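Local coordinates for periplasmic binding protein (Veillonella parvula, PDB 4MO9) that probably captures a solute, perhaps an iron complex, in the periplasm for an ABC importer, as TroA-like binding proteins do, and here holds trimethylamine oxide, at residues A[227-233]-A[330-335]; A[285-290]-A[363-369]. One frame throughout, in Å; residues are numbered along the deposited sequence.

Interaction 1: residues A[227-233]-A[330-335]; sequences LATMAGA and LAKTFY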
ATOM      1  N   LEU A 227      -7.825  -8.643  -1.466  1.00 30.91           N
ATOM      2  CA  LEU A 227      -8.187  -7.671  -2.485  1.00 29.99           C
ATOM      3  C   LEU A 227      -8.691  -8.355  -3.756  1.00 31.47           C
ATOM      4  O   LEU A 227      -9.684  -7.918  -4.351  1.00 31.27           O
ATOM      5  CB  LEU A 227      -6.990  -6.780  -2.816  1.00 29.02           C
ATOM      6  CG  LEU A 227      -6.521  -5.851  -1.694  1.00 28.91           C
ATOM      7  CD1 LEU A 227      -5.193  -5.207  -2.083  1.00 30.20           C
ATOM      8  CD2 LEU A 227      -7.562  -4.784  -1.432  1.00 29.62           C
ATOM      9  N   ALA A 228      -8.020  -9.421  -4.172  1.00 31.17           N
ATOM     10  CA  ALA A 228      -8.439 -10.135  -5.385  1.00 29.90           C
ATOM     11  C   ALA A 228      -9.835 -10.739  -5.208  1.00 31.53           C
ATOM     12  O   ALA A 228     -10.667 -10.698  -6.119  1.00 33.83           O
ATOM     13  CB  ALA A 228      -7.433 -11.211  -5.734  1.00 31.11           C
ATOM     14  N   THR A 229     -10.088 -11.296  -4.031  1.00 32.31           N
ATOM     15  CA  THR A 229     -11.414 -11.824  -3.712  1.00 34.79           C
ATOM     16  C   THR A 229     -12.504 -10.741  -3.750  1.00 33.92           C
ATOM     17  O   THR A 229     -13.582 -10.957  -4.314  1.00 32.68           O
ATOM     18  CB  THR A 229     -11.402 -12.514  -2.341  1.00 37.92           C
ATOM     19  OG1 THR A 229     -10.526 -13.648  -2.406  1.00 37.53           O
ATOM     20  CG2 THR A 229     -12.803 -12.975  -1.956  1.00 39.20           C
HETATM   21  N   MSE A 230     -12.225  -9.578  -3.167  1.00 31.54           N
HETATM   22  CA  MSE A 230     -13.197  -8.486  -3.166  1.00 31.88           C
HETATM   23  C   MSE A 230     -13.480  -7.970  -4.571  1.00 33.43           C
HETATM   24  O   MSE A 230     -14.569  -7.452  -4.844  1.00 32.76           O
HETATM   25  CB  MSE A 230     -12.706  -7.328  -2.293  1.00 30.70           C
HETATM   26  CG  MSE A 230     -12.443  -7.719  -0.853  1.00 35.96           C
HETATM   27 SE   MSE A 230     -12.054  -6.129   0.249  0.71 52.62          SE
HETATM   28  CE  MSE A 230     -13.636  -5.114  -0.258  1.00 35.92           C
ATOM     29  N   ALA A 231     -12.483  -8.094  -5.448  1.00 30.13           N
ATOM     30  CA  ALA A 231     -12.591  -7.641  -6.827  1.00 31.10           C
ATOM     31  C   ALA A 231     -13.156  -8.741  -7.723  1.00 33.15           C
ATOM     32  O   ALA A 231     -13.160  -8.600  -8.946  1.00 35.46           O
ATOM     33  CB  ALA A 231     -11.227  -7.195  -7.345  1.00 29.21           C
ATOM     34  N   GLY A 232     -13.615  -9.843  -7.131  1.00 33.04           N
ATOM     35  CA  GLY A 232     -14.387 -10.825  -7.873  1.00 32.01           C
ATOM     36  C   GLY A 232     -13.594 -11.959  -8.501  1.00 35.62           C
ATOM     37  O   GLY A 232     -14.060 -12.577  -9.468  1.00 36.87           O
ATOM     38  N   ALA A 233     -12.411 -12.254  -7.963  1.00 34.04           N
ATOM     39  CA  ALA A 233     -11.623 -13.380  -8.476  1.00 37.40           C
ATOM     40  C   ALA A 233     -11.687 -14.621  -7.580  1.00 38.09           C
ATOM     41  O   ALA A 233     -11.981 -14.526  -6.378  1.00 38.56           O
ATOM     42  CB  ALA A 233     -10.184 -12.969  -8.692  1.00 36.87           C
ATOM     43  N   LEU A 330      -7.432  -4.505 -10.179  1.00 30.84           N
ATOM     44  CA  LEU A 330      -7.805  -5.910 -10.033  1.00 29.65           C
ATOM     45  C   LEU A 330      -9.138  -6.182 -10.727  1.00 30.99           C
ATOM     46  O   LEU A 330      -9.262  -7.148 -11.469  1.00 31.30           O
ATOM     47  CB  LEU A 330      -7.878  -6.306  -8.558  1.00 27.10           C
ATOM     48  CG  LEU A 330      -6.550  -6.391  -7.810  1.00 27.97           C
ATOM     49  CD1 LEU A 330      -6.815  -6.502  -6.312  1.00 29.67           C
ATOM     50  CD2 LEU A 330      -5.729  -7.582  -8.305  1.00 32.90           C
ATOM     51  N   ALA A 331     -10.126  -5.320 -10.502  1.00 31.30           N
ATOM     52  CA  ALA A 331     -11.456  -5.522 -11.093  1.00 32.17           C
ATOM     53  C   ALA A 331     -11.439  -5.411 -12.613  1.00 32.00           C
ATOM     54  O   ALA A 331     -12.088  -6.202 -13.325  1.00 35.30           O
ATOM     55  CB  ALA A 331     -12.448  -4.532 -10.499  1.00 28.09           C
ATOM     56  N   LYS A 332     -10.697  -4.430 -13.116  1.00 30.35           N
ATOM     57  CA  LYS A 332     -10.545  -4.248 -14.563  1.00 34.62           C
ATOM     58  C   LYS A 332      -9.763  -5.401 -15.205  1.00 35.16           C
ATOM     59  O   LYS A 332     -10.024  -5.773 -16.359  1.00 33.56           O
ATOM     60  CB  LYS A 332      -9.880  -2.895 -14.860  1.00 38.19           C
ATOM     61  CG  LYS A 332      -9.670  -2.560 -16.335  1.00 39.13           C
ATOM     62  CD  LYS A 332      -9.030  -1.169 -16.458  1.00 38.01           C
ATOM     63  CE  LYS A 332      -8.941  -0.677 -17.896  1.00 37.83           C
ATOM     64  NZ  LYS A 332     -10.241  -0.188 -18.439  1.00 37.36           N
ATOM     65  N   THR A 333      -8.817  -5.983 -14.463  1.00 33.09           N
ATOM     66  CA  THR A 333      -8.028  -7.111 -14.987  1.00 33.65           C
ATOM     67  C   THR A 333      -8.899  -8.360 -15.074  1.00 34.78           C
ATOM     68  O   THR A 333      -8.887  -9.084 -16.080  1.00 34.92           O
ATOM     69  CB  THR A 333      -6.808  -7.397 -14.083  1.00 33.44           C
ATOM     70  OG1 THR A 333      -5.904  -6.282 -14.139  1.00 33.86           O
ATOM     71  CG2 THR A 333      -6.072  -8.674 -14.511  1.00 33.94           C
ATOM     72  N   PHE A 334      -9.664  -8.602 -14.011  1.00 34.22           N
ATOM     73  CA  PHE A 334     -10.554  -9.755 -13.955  1.00 35.68           C
ATOM     74  C   PHE A 334     -11.761  -9.614 -14.882  1.00 39.55           C
ATOM     75  O   PHE A 334     -12.215 -10.602 -15.448  1.00 30.81           O
ATOM     76  CB  PHE A 334     -11.023 -10.006 -12.518  1.00 31.98           C
ATOM     77  CG  PHE A 334      -9.894 -10.172 -11.534  1.00 33.62           C
ATOM     78  CD1 PHE A 334      -8.701 -10.750 -11.929  1.00 34.44           C
ATOM     79  CD2 PHE A 334     -10.023  -9.734 -10.214  1.00 34.44           C
ATOM     80  CE1 PHE A 334      -7.651 -10.898 -11.035  1.00 36.84           C
ATOM     81  CE2 PHE A 334      -8.974  -9.878  -9.314  1.00 33.89           C
ATOM     82  CZ  PHE A 334      -7.782 -10.468  -9.733  1.00 35.18           C
ATOM     83  N   TYR A 335     -12.290  -8.394 -15.014  1.00 36.98           N
ATOM     84  CA  TYR A 335     -13.498  -8.161 -15.819  1.00 39.11           C
ATOM     85  C   TYR A 335     -13.363  -6.962 -16.770  1.00 39.29           C
ATOM     86  O   TYR A 335     -14.008  -5.924 -16.559  1.00 37.07           O
ATOM     87  CB  TYR A 335     -14.702  -7.949 -14.885  1.00 36.25           C
ATOM     88  CG  TYR A 335     -14.968  -9.109 -13.945  1.00 35.91           C
ATOM     89  CD1 TYR A 335     -14.528  -9.076 -12.632  1.00 38.19           C
ATOM     90  CD2 TYR A 335     -15.661 -10.240 -14.373  1.00 39.58           C
ATOM     91  CE1 TYR A 335     -14.763 -10.130 -11.762  1.00 39.03           C
ATOM     92  CE2 TYR A 335     -15.908 -11.304 -13.507  1.00 39.10           C
ATOM     93  CZ  TYR A 335     -15.455 -11.244 -12.203  1.00 37.72           C
ATOM     94  OH  TYR A 335     -15.692 -12.281 -11.322  1.00 34.51           O
TER

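Interaction 2: residues A[285-290]-A[363-369]; sequences SQALLK and IWFMHMN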
ATOM      1  N   SER A 285      10.538  -3.725 -17.355  1.00 39.38           N
ATOM      2  CA  SER A 285       9.436  -4.402 -16.686  1.00 38.99           C
ATOM      3  C   SER A 285       8.825  -5.513 -17.548  1.00 36.57           C
ATOM      4  O   SER A 285       8.439  -6.557 -17.026  1.00 39.17           O
ATOM      5  CB  SER A 285       8.373  -3.399 -16.244  1.00 40.86           C
ATOM      6  OG  SER A 285       8.877  -2.575 -15.196  1.00 44.02           O
ATOM      7  N   GLN A 286       8.746  -5.295 -18.858  1.00 37.54           N
ATOM      8  CA  GLN A 286       8.264  -6.329 -19.773  1.00 41.29           C
ATOM      9  C   GLN A 286       9.187  -7.547 -19.783  1.00 41.81           C
ATOM     10  O   GLN A 286       8.735  -8.698 -19.739  1.00 40.76           O
ATOM     11  CB  GLN A 286       8.140  -5.779 -21.202  1.00 45.50           C
ATOM     12  CG  GLN A 286       6.893  -4.926 -21.440  1.00 45.96           C
ATOM     13  CD  GLN A 286       5.605  -5.744 -21.477  1.00 46.71           C
ATOM     14  OE1 GLN A 286       5.629  -6.965 -21.651  1.00 48.39           O
ATOM     15  NE2 GLN A 286       4.472  -5.066 -21.322  1.00 45.06           N
ATOM     16  N   ALA A 287      10.489  -7.295 -19.859  1.00 43.47           N
ATOM     17  CA  ALA A 287      11.453  -8.381 -19.914  1.00 42.22           C
ATOM     18  C   ALA A 287      11.493  -9.162 -18.600  1.00 40.75           C
ATOM     19  O   ALA A 287      11.583 -10.390 -18.614  1.00 40.83           O
ATOM     20  CB  ALA A 287      12.832  -7.855 -20.280  1.00 46.49           C
ATOM     21  N   LEU A 288      11.436  -8.454 -17.471  1.00 39.70           N
ATOM     22  CA  LEU A 288      11.435  -9.108 -16.166  1.00 41.25           C
ATOM     23  C   LEU A 288      10.191  -9.988 -15.974  1.00 40.32           C
ATOM     24  O   LEU A 288      10.294 -11.110 -15.464  1.00 41.41           O
ATOM     25  CB  LEU A 288      11.563  -8.076 -15.036  1.00 37.25           C
ATOM     26  CG  LEU A 288      12.926  -7.370 -14.950  1.00 39.76           C
ATOM     27  CD1 LEU A 288      12.795  -6.101 -14.122  1.00 39.12           C
ATOM     28  CD2 LEU A 288      13.994  -8.269 -14.352  1.00 38.69           C
ATOM     29  N   LEU A 289       9.029  -9.487 -16.392  1.00 37.62           N
ATOM     30  CA  LEU A 289       7.786 -10.257 -16.307  1.00 37.73           C
ATOM     31  C   LEU A 289       7.845 -11.472 -17.229  1.00 40.76           C
ATOM     32  O   LEU A 289       7.557 -12.600 -16.810  1.00 41.08           O
ATOM     33  CB  LEU A 289       6.585  -9.377 -16.665  1.00 35.27           C
ATOM     34  CG  LEU A 289       5.207  -9.963 -16.347  1.00 36.70           C
ATOM     35  CD1 LEU A 289       5.194 -10.507 -14.927  1.00 35.77           C
ATOM     36  CD2 LEU A 289       4.101  -8.903 -16.473  1.00 37.23           C
ATOM     37  N   LYS A 290       8.236 -11.252 -18.481  1.00 42.10           N
ATOM     38  CA  LYS A 290       8.326 -12.353 -19.439  1.00 44.23           C
ATOM     39  C   LYS A 290       9.260 -13.468 -18.958  1.00 45.49           C
ATOM     40  O   LYS A 290       8.990 -14.649 -19.175  1.00 46.56           O
ATOM     41  CB  LYS A 290       8.756 -11.844 -20.820  1.00 46.71           C
ATOM     42  CG  LYS A 290       9.092 -12.954 -21.807  1.00 47.92           C
ATOM     43  CD  LYS A 290       9.383 -12.407 -23.199  1.00 51.09           C
ATOM     44  CE  LYS A 290       9.636 -13.543 -24.174  1.00 55.23           C
ATOM     45  NZ  LYS A 290       9.898 -13.044 -25.551  1.00 57.57           N
ATOM     46  N   ILE A 363       6.559   3.229 -13.294  1.00 39.86           N
ATOM     47  CA  ILE A 363       5.659   2.207 -13.837  1.00 37.55           C
ATOM     48  C   ILE A 363       5.063   1.398 -12.687  1.00 33.34           C
ATOM     49  O   ILE A 363       5.803   0.872 -11.853  1.00 32.43           O
ATOM     50  CB  ILE A 363       6.420   1.241 -14.774  1.00 39.90           C
ATOM     51  CG1 ILE A 363       7.227   2.014 -15.826  1.00 45.10           C
ATOM     52  CG2 ILE A 363       5.461   0.225 -15.404  1.00 37.10           C
ATOM     53  CD1 ILE A 363       6.396   2.581 -16.950  1.00 47.51           C
ATOM     54  N   TRP A 364       3.737   1.276 -12.653  1.00 31.08           N
ATOM     55  CA  TRP A 364       3.047   0.764 -11.467  1.00 32.88           C
ATOM     56  C   TRP A 364       2.137  -0.411 -11.782  1.00 31.13           C
ATOM     57  O   TRP A 364       1.717  -1.142 -10.881  1.00 29.75           O
ATOM     58  CB  TRP A 364       2.257   1.907 -10.802  1.00 30.53           C
ATOM     59  CG  TRP A 364       3.162   3.036 -10.465  1.00 31.55           C
ATOM     60  CD1 TRP A 364       3.519   4.081 -11.278  1.00 33.80           C
ATOM     61  CD2 TRP A 364       3.887   3.208  -9.240  1.00 30.19           C
ATOM     62  NE1 TRP A 364       4.411   4.908 -10.616  1.00 34.41           N
ATOM     63  CE2 TRP A 364       4.654   4.390  -9.368  1.00 32.78           C
ATOM     64  CE3 TRP A 364       3.960   2.485  -8.047  1.00 31.08           C
ATOM     65  CZ2 TRP A 364       5.478   4.862  -8.338  1.00 34.73           C
ATOM     66  CZ3 TRP A 364       4.778   2.952  -7.030  1.00 30.48           C
ATOM     67  CH2 TRP A 364       5.528   4.127  -7.180  1.00 33.05           C
ATOM     68  N   PHE A 365       1.847  -0.586 -13.068  1.00 33.13           N
ATOM     69  CA  PHE A 365       0.978  -1.660 -13.533  1.00 32.42           C
ATOM     70  C   PHE A 365       1.526  -2.159 -14.855  1.00 37.87           C
ATOM     71  O   PHE A 365       2.217  -1.417 -15.569  1.00 36.71           O
ATOM     72  CB  PHE A 365      -0.449  -1.153 -13.732  1.00 30.38           C
ATOM     73  CG  PHE A 365      -1.084  -0.612 -12.474  1.00 32.16           C
ATOM     74  CD1 PHE A 365      -1.463  -1.473 -11.444  1.00 32.13           C
ATOM     75  CD2 PHE A 365      -1.310   0.751 -12.324  1.00 32.19           C
ATOM     76  CE1 PHE A 365      -2.050  -0.978 -10.281  1.00 32.95           C
ATOM     77  CE2 PHE A 365      -1.907   1.252 -11.166  1.00 29.18           C
ATOM     78  CZ  PHE A 365      -2.277   0.384 -10.148  1.00 29.29           C
HETATM   79  N   MSE A 366       1.220  -3.404 -15.199  1.00 37.11           N
HETATM   80  CA  MSE A 366       1.841  -3.979 -16.381  1.00 41.18           C
HETATM   81  C   MSE A 366       1.091  -5.186 -16.892  1.00 41.31           C
HETATM   82  O   MSE A 366       0.664  -6.042 -16.115  1.00 38.55           O
HETATM   83  CB  MSE A 366       3.289  -4.361 -16.082  1.00 41.89           C
HETATM   84  CG  MSE A 366       3.837  -5.415 -17.003  1.00 52.36           C
HETATM   85 SE   MSE A 366       5.433  -4.772 -17.849  0.56 52.11          SE
HETATM   86  CE  MSE A 366       4.619  -3.251 -18.775  1.00 32.23           C
ATOM     87  N   HIS A 367       0.942  -5.241 -18.212  1.00 44.71           N
ATOM     88  CA  HIS A 367       0.346  -6.377 -18.879  1.00 44.59           C
ATOM     89  C   HIS A 367       1.414  -6.915 -19.815  1.00 44.75           C
ATOM     90  O   HIS A 367       1.919  -6.185 -20.669  1.00 44.27           O
ATOM     91  CB  HIS A 367      -0.878  -5.924 -19.667  1.00 47.55           C
ATOM     92  CG  HIS A 367      -1.610  -7.041 -20.337  1.00 53.72           C
ATOM     93  ND1 HIS A 367      -1.584  -8.333 -19.860  1.00 54.57           N
ATOM     94  CD2 HIS A 367      -2.373  -7.064 -21.454  1.00 58.51           C
ATOM     95  CE1 HIS A 367      -2.313  -9.102 -20.650  1.00 56.07           C
ATOM     96  NE2 HIS A 367      -2.802  -8.360 -21.623  1.00 59.34           N
HETATM   97  N   MSE A 368       1.785  -8.179 -19.643  1.00 42.91           N
HETATM   98  CA  MSE A 368       2.859  -8.743 -20.442  1.00 43.47           C
HETATM   99  C   MSE A 368       2.433  -8.843 -21.900  1.00 46.55           C
HETATM  100  O   MSE A 368       1.315  -9.271 -22.203  1.00 46.17           O
HETATM  101  CB  MSE A 368       3.252 -10.122 -19.915  1.00 42.61           C
HETATM  102  CG  MSE A 368       4.383 -10.783 -20.694  1.00 45.32           C
HETATM  103 SE   MSE A 368       4.515 -12.638 -20.168  0.65 56.54          SE
HETATM  104  CE  MSE A 368       2.984 -13.309 -21.200  1.00 40.02           C
ATOM    105  N   ASN A 369       3.324  -8.437 -22.797  1.00 50.18           N
ATOM    106  CA  ASN A 369       3.067  -8.536 -24.224  1.00 53.35           C
ATOM    107  C   ASN A 369       3.089  -9.984 -24.679  1.00 56.48           C
ATOM    108  O   ASN A 369       3.979 -10.737 -24.290  1.00 58.14           O
ATOM    109  CB  ASN A 369       4.113  -7.746 -25.002  1.00 57.34           C
ATOM    110  CG  ASN A 369       4.035  -6.267 -24.736  1.00 59.67           C
ATOM    111  OD1 ASN A 369       2.959  -5.727 -24.473  1.00 61.07           O
ATOM    112  ND2 ASN A 369       5.179  -5.596 -24.800  1.00 61.29           N
TER

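Interaction 1: residues A[227-233]-A[330-335]
A Schellman motif ends helix 224-230, and the turn it makes is packed against the last turn of helix 324-334. Ala233 N bonds to Ala228 O and Gly232 N to Thr229 O, both at 3.0 Å. Gly232, the C-prime residue, has positive phi; there a CB would crowd the preceding carbonyl and also clash with Tyr335 CE1, so only glycine fits. Ala231 is small enough to bring the backbones close, its CA 4.9 Å from Ala331 CA and its CB 3.7 Å from Leu330 CB. Leu330 CD1 also reaches Leu227 CB, at 3.5 Å. Beyond the turn, Ala233 CB lies over the face of the Phe334 ring, 3.5 Å from its centroid, in a CH-pi contact. Tyr335 OH donates a very short hydrogen bond, 2.5 Å, to Gly232 O, so the residue following one helix is tied to the turn following the other. Beneath both helix ends runs the sheet: Phe334 rests on Val202 of strand 201-206 and on Ile259 and Met261 of strand 259-263.

Interaction 2: residues A[285-290]-A[363-369]
Helix 285-290 passes across strand 365-367 at -62°, the two axes 9.2 Å apart at their closest, and the backbones draw nearest where Gln286 CA lies 6.0 Å from Met368 CA. Around this point the Gln286 amide uses both its ends: NE2 donates to His367 O at 2.9 Å, and OE1 accepts from Asn369 N at 3.0 Å. Glutamine suits the place because one side chain supplies both a donor and an acceptor to the backbone at and just past the strand's end. Alongside, Leu289 CD2 fits against Met366 CG at 3.5 Å and Met368 CB at 3.7 Å. Met366 (modelled as selenomethionine), long and flexible, points from the strand toward the helix, bringing its SE to 3.6 Å from Ser285 CB; Ser285 OG itself bonds to Arg275 O. At the other end, Met368 SE lies 3.9 Å from Lys290 CA. Apolar contacts thus hold the helix on the edge strand, whereas the glutamine bonds main-chain atoms and so helps hold the C-terminal end against the helix.

In the fold
Both contacts belong to the domain built on the mixed sheet of strands 201-206, 234-235, 259-263, 310-313 and 365-367. From the N terminus, the chain first meets segment 227-233, just ahead of edge strand 234-235, then segment 285-290. Residues 330-335 close the loop of interaction 1, and 363-369, at the C terminus, close that of interaction 2; the segments alternate, so the loops cross without nesting. Interaction 1 joins two helix ends on one face of the sheet, and interaction 2 sets helix 282-295 against the other face at the last strand. Their centres lie about 19 Å apart and they do not touch; Phe365, stacked on Tyr329, relates the final strand to helix 324-334.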